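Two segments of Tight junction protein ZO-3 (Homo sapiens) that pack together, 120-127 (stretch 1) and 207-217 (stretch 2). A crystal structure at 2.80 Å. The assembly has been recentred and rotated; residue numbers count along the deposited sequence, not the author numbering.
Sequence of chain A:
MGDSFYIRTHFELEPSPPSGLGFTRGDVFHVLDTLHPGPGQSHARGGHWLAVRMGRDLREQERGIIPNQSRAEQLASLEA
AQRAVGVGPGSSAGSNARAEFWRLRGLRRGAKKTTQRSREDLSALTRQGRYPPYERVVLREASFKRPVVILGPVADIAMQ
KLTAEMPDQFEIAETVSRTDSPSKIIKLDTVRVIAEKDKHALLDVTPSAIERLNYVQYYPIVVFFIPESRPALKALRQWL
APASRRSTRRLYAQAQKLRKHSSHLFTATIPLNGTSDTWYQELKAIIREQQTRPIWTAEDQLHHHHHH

Stretch 1 120-127: EDLSALTR
Stretch 2, residues 207-217: PSAIERLNYVQ

Two segments of one chain, at least 87 residues apart in sequence wherever they touch, run in nearly the same direction. Stretch 2 is helical from Pro 207 to Tyr 215; stretch 1 begins extended and turns helical at Ser 123. The helix axes cross at 24° (signed crossing angle -24°) and approach to 10.9 Å, and side chains from both stretches fill the space between them. Register is set by CA pairs: Glu 120 with Ser 208 at 6.1 Å, Leu 122 with Arg 212 at 7.0 Å, Leu 125 with Val 216 at 7.8 Å. Together the stretches bury 485 Å².

Leu 122 occupies the N-cap position (phi/psi -101/8), its O receiving Thr 126 N at 3.2 Å. Asp 121, chi1 t, points away from the contact and grips the first turn instead: its OD1 accepts from Ser 123 N and its OD2 from Ser 123 OG, both at 3.1 Å, with Ser 123 in p.

Tyr 215 is the centrepiece, covered over 100 Å². Its CA-to-CB bond points toward stretch 1, chi1 t (-168°) places the ring there, and chi2 (62°) sets how its plane is turned. Leu 122, in the m,t rotamer, lays CD1 over one ring face, 4.0 Å from Tyr 215 CD1. Leu 125, also m,t, meets the ring edge, with CB 3.7 Å from Tyr 215 CD2. The ring thus supplies a broad apolar surface and a polar tip: Tyr 215 OH hydrogen-bonds Thr 126 OG1 at 2.6 Å. Thr 126, chi1 m (-44°), has its CA-to-CB bond sideways, and its short side chain is met by the far end of the tyrosine; the bond joins two hydroxyls of buried residues, and both also have partners elsewhere in the structure.

Arg 212 serves two chemistries. Its CB leaves sideways, but chi angles m, t, m, -89° bring the end nearer. The aliphatic part packs on leucines, with CG 3.9 Å from both Leu 122 CD2 and Leu 125 CD1, while NH1 forms a salt bridge to Glu 120 OE1 at 3.4 Å, its hydrogen bond weak at 140°. The carboxylate oxygen lies at the guanidinium edge, near its plane. Glu 120 reaches it with chi1 t, chi2 p and chi3 -147°, and its OE2 comes 3.4 Å from Ser 208 CB, a small side chain with chi1 m. Glu 211, m,t with chi3 -1°, places OE1 3.2 Å from Glu 120 CB.

At the far end Val 216 CG1, chi1 m, touches Leu 125 CD1 at 4.4 Å. Gln 217, at phi/psi 72/30, then ends the helix in a Schellman motif.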

# COMPACT_ATOMS: atom_id res chain seq x y z
N GLU A 120 -7.78 3.27 -10.58
CA GLU A 120 -7.84 1.83 -10.35
C GLU A 120 -9.19 1.40 -9.77
O GLU A 120 -9.45 1.59 -8.58
CB GLU A 120 -6.71 1.39 -9.41
CG GLU A 120 -6.78 -0.08 -9.00
CD GLU A 120 -6.67 -1.03 -10.19
OE1 GLU A 120 -7.29 -2.12 -10.16
OE2 GLU A 120 -5.95 -0.68 -11.16
N ASP A 121 -10.05 0.83 -10.62
CA ASP A 121 -11.38 0.39 -10.19
C ASP A 121 -11.36 -0.94 -9.42
O ASP A 121 -10.99 -1.98 -9.96
CB ASP A 121 -12.34 0.30 -11.38
CG ASP A 121 -13.69 -0.28 -11.00
OD1 ASP A 121 -14.18 0.01 -9.87
OD2 ASP A 121 -14.27 -1.02 -11.82
N LEU A 122 -11.78 -0.88 -8.16
CA LEU A 122 -11.69 -2.02 -7.25
C LEU A 122 -13.01 -2.76 -7.07
O LEU A 122 -13.11 -3.66 -6.22
CB LEU A 122 -11.22 -1.52 -5.88
CG LEU A 122 -9.83 -0.90 -5.86
CD1 LEU A 122 -9.62 -0.07 -4.60
CD2 LEU A 122 -8.77 -2.00 -5.98
N SER A 123 -14.02 -2.40 -7.86
CA SER A 123 -15.37 -2.92 -7.69
C SER A 123 -15.49 -4.45 -7.78
O SER A 123 -16.33 -5.05 -7.12
CB SER A 123 -16.35 -2.26 -8.67
OG SER A 123 -16.14 -2.73 -9.99
N ALA A 124 -14.64 -5.07 -8.59
CA ALA A 124 -14.69 -6.52 -8.73
C ALA A 124 -14.26 -7.20 -7.43
O ALA A 124 -14.74 -8.28 -7.08
CB ALA A 124 -13.81 -6.98 -9.88
N LEU A 125 -13.34 -6.56 -6.71
CA LEU A 125 -12.89 -7.09 -5.43
C LEU A 125 -13.95 -6.92 -4.34
O LEU A 125 -14.11 -7.81 -3.50
CB LEU A 125 -11.56 -6.47 -5.02
CG LEU A 125 -10.34 -6.94 -5.82
CD1 LEU A 125 -9.11 -6.11 -5.47
CD2 LEU A 125 -10.08 -8.43 -5.59
N THR A 126 -14.68 -5.81 -4.36
CA THR A 126 -15.75 -5.61 -3.38
C THR A 126 -16.79 -6.71 -3.49
O THR A 126 -17.35 -7.15 -2.49
CB THR A 126 -16.49 -4.27 -3.55
OG1 THR A 126 -15.55 -3.22 -3.79
CG2 THR A 126 -17.30 -3.96 -2.30
N ARG A 127 -17.05 -7.16 -4.71
CA ARG A 127 -17.98 -8.25 -4.93
C ARG A 127 -17.34 -9.56 -4.49
O ARG A 127 -17.88 -10.27 -3.63
CB ARG A 127 -18.40 -8.33 -6.40
CG ARG A 127 -19.36 -7.23 -6.82
CD ARG A 127 -20.65 -7.28 -5.99
N PRO A 207 1.78 0.68 -8.82
CA PRO A 207 0.86 1.35 -7.89
C PRO A 207 -0.50 0.67 -7.86
O PRO A 207 -1.10 0.54 -6.79
CB PRO A 207 0.74 2.75 -8.48
CG PRO A 207 2.08 2.99 -9.10
CD PRO A 207 2.52 1.65 -9.65
N SER A 208 -0.99 0.23 -9.02
CA SER A 208 -2.28 -0.44 -9.11
C SER A 208 -2.29 -1.70 -8.27
O SER A 208 -3.20 -1.91 -7.47
CB SER A 208 -2.62 -0.77 -10.56
OG SER A 208 -2.50 0.38 -11.38
N ALA A 209 -1.27 -2.54 -8.45
CA ALA A 209 -1.12 -3.73 -7.62
C ALA A 209 -1.18 -3.40 -6.12
O ALA A 209 -1.82 -4.11 -5.33
CB ALA A 209 0.19 -4.43 -7.94
N ILE A 210 -0.52 -2.31 -5.74
CA ILE A 210 -0.47 -1.90 -4.35
C ILE A 210 -1.85 -1.55 -3.80
O ILE A 210 -2.17 -1.90 -2.66
CB ILE A 210 0.49 -0.72 -4.15
CG1 ILE A 210 1.89 -1.10 -4.61
CG2 ILE A 210 0.51 -0.28 -2.70
CD1 ILE A 210 2.89 0.03 -4.53
N GLU A 211 -2.67 -0.86 -4.59
CA GLU A 211 -4.01 -0.49 -4.17
C GLU A 211 -4.91 -1.71 -3.93
O GLU A 211 -5.73 -1.72 -3.02
CB GLU A 211 -4.66 0.46 -5.19
CG GLU A 211 -3.82 1.69 -5.49
CD GLU A 211 -4.56 2.76 -6.29
OE1 GLU A 211 -5.75 2.54 -6.63
OE2 GLU A 211 -3.95 3.82 -6.57
N ARG A 212 -4.74 -2.73 -4.76
CA ARG A 212 -5.47 -3.98 -4.59
C ARG A 212 -5.09 -4.67 -3.28
O ARG A 212 -5.95 -5.13 -2.53
CB ARG A 212 -5.24 -4.92 -5.78
CG ARG A 212 -5.98 -4.52 -7.06
CD ARG A 212 -5.96 -5.63 -8.10
NE ARG A 212 -4.61 -5.91 -8.58
CZ ARG A 212 -4.03 -5.29 -9.61
NH1 ARG A 212 -4.69 -4.35 -10.28
NH2 ARG A 212 -2.79 -5.61 -9.97
N LEU A 213 -3.79 -4.74 -3.00
CA LEU A 213 -3.31 -5.38 -1.77
C LEU A 213 -3.77 -4.61 -0.54
O LEU A 213 -4.16 -5.21 0.47
CB LEU A 213 -1.79 -5.52 -1.77
CG LEU A 213 -1.20 -6.55 -2.74
CD1 LEU A 213 0.27 -6.28 -2.99
CD2 LEU A 213 -1.43 -7.96 -2.23
N ASN A 214 -3.71 -3.29 -0.62
CA ASN A 214 -4.26 -2.47 0.44
C ASN A 214 -5.74 -2.76 0.64
O ASN A 214 -6.22 -2.80 1.77
CB ASN A 214 -4.05 -0.99 0.15
CG ASN A 214 -2.64 -0.53 0.42
OD1 ASN A 214 -1.90 -1.18 1.15
ND2 ASN A 214 -2.26 0.60 -0.16
N TYR A 215 -6.45 -3.00 -0.46
CA TYR A 215 -7.89 -3.17 -0.41
C TYR A 215 -8.31 -4.48 0.26
O TYR A 215 -9.24 -4.50 1.07
CB TYR A 215 -8.50 -3.08 -1.81
CG TYR A 215 -10.01 -2.97 -1.79
CD1 TYR A 215 -10.63 -1.88 -1.17
CD2 TYR A 215 -10.81 -3.94 -2.36
CE1 TYR A 215 -12.00 -1.77 -1.13
CE2 TYR A 215 -12.19 -3.84 -2.33
CZ TYR A 215 -12.77 -2.75 -1.71
OH TYR A 215 -14.14 -2.64 -1.67
N VAL A 216 -7.62 -5.57 -0.08
CA VAL A 216 -7.89 -6.86 0.55
C VAL A 216 -7.19 -6.96 1.90
O VAL A 216 -7.22 -8.00 2.54
CB VAL A 216 -7.47 -8.05 -0.33
CG1 VAL A 216 -8.23 -8.02 -1.65
CG2 VAL A 216 -5.97 -8.06 -0.55
N GLN A 217 -6.55 -5.87 2.32
CA GLN A 217 -6.02 -5.76 3.68
C GLN A 217 -4.78 -6.62 3.96
O GLN A 217 -4.55 -7.06 5.09
CB GLN A 217 -7.13 -6.03 4.70
CG GLN A 217 -8.29 -5.06 4.55
CD GLN A 217 -9.27 -5.14 5.70
OE1 GLN A 217 -9.33 -4.24 6.54
NE2 GLN A 217 -10.06 -6.22 5.75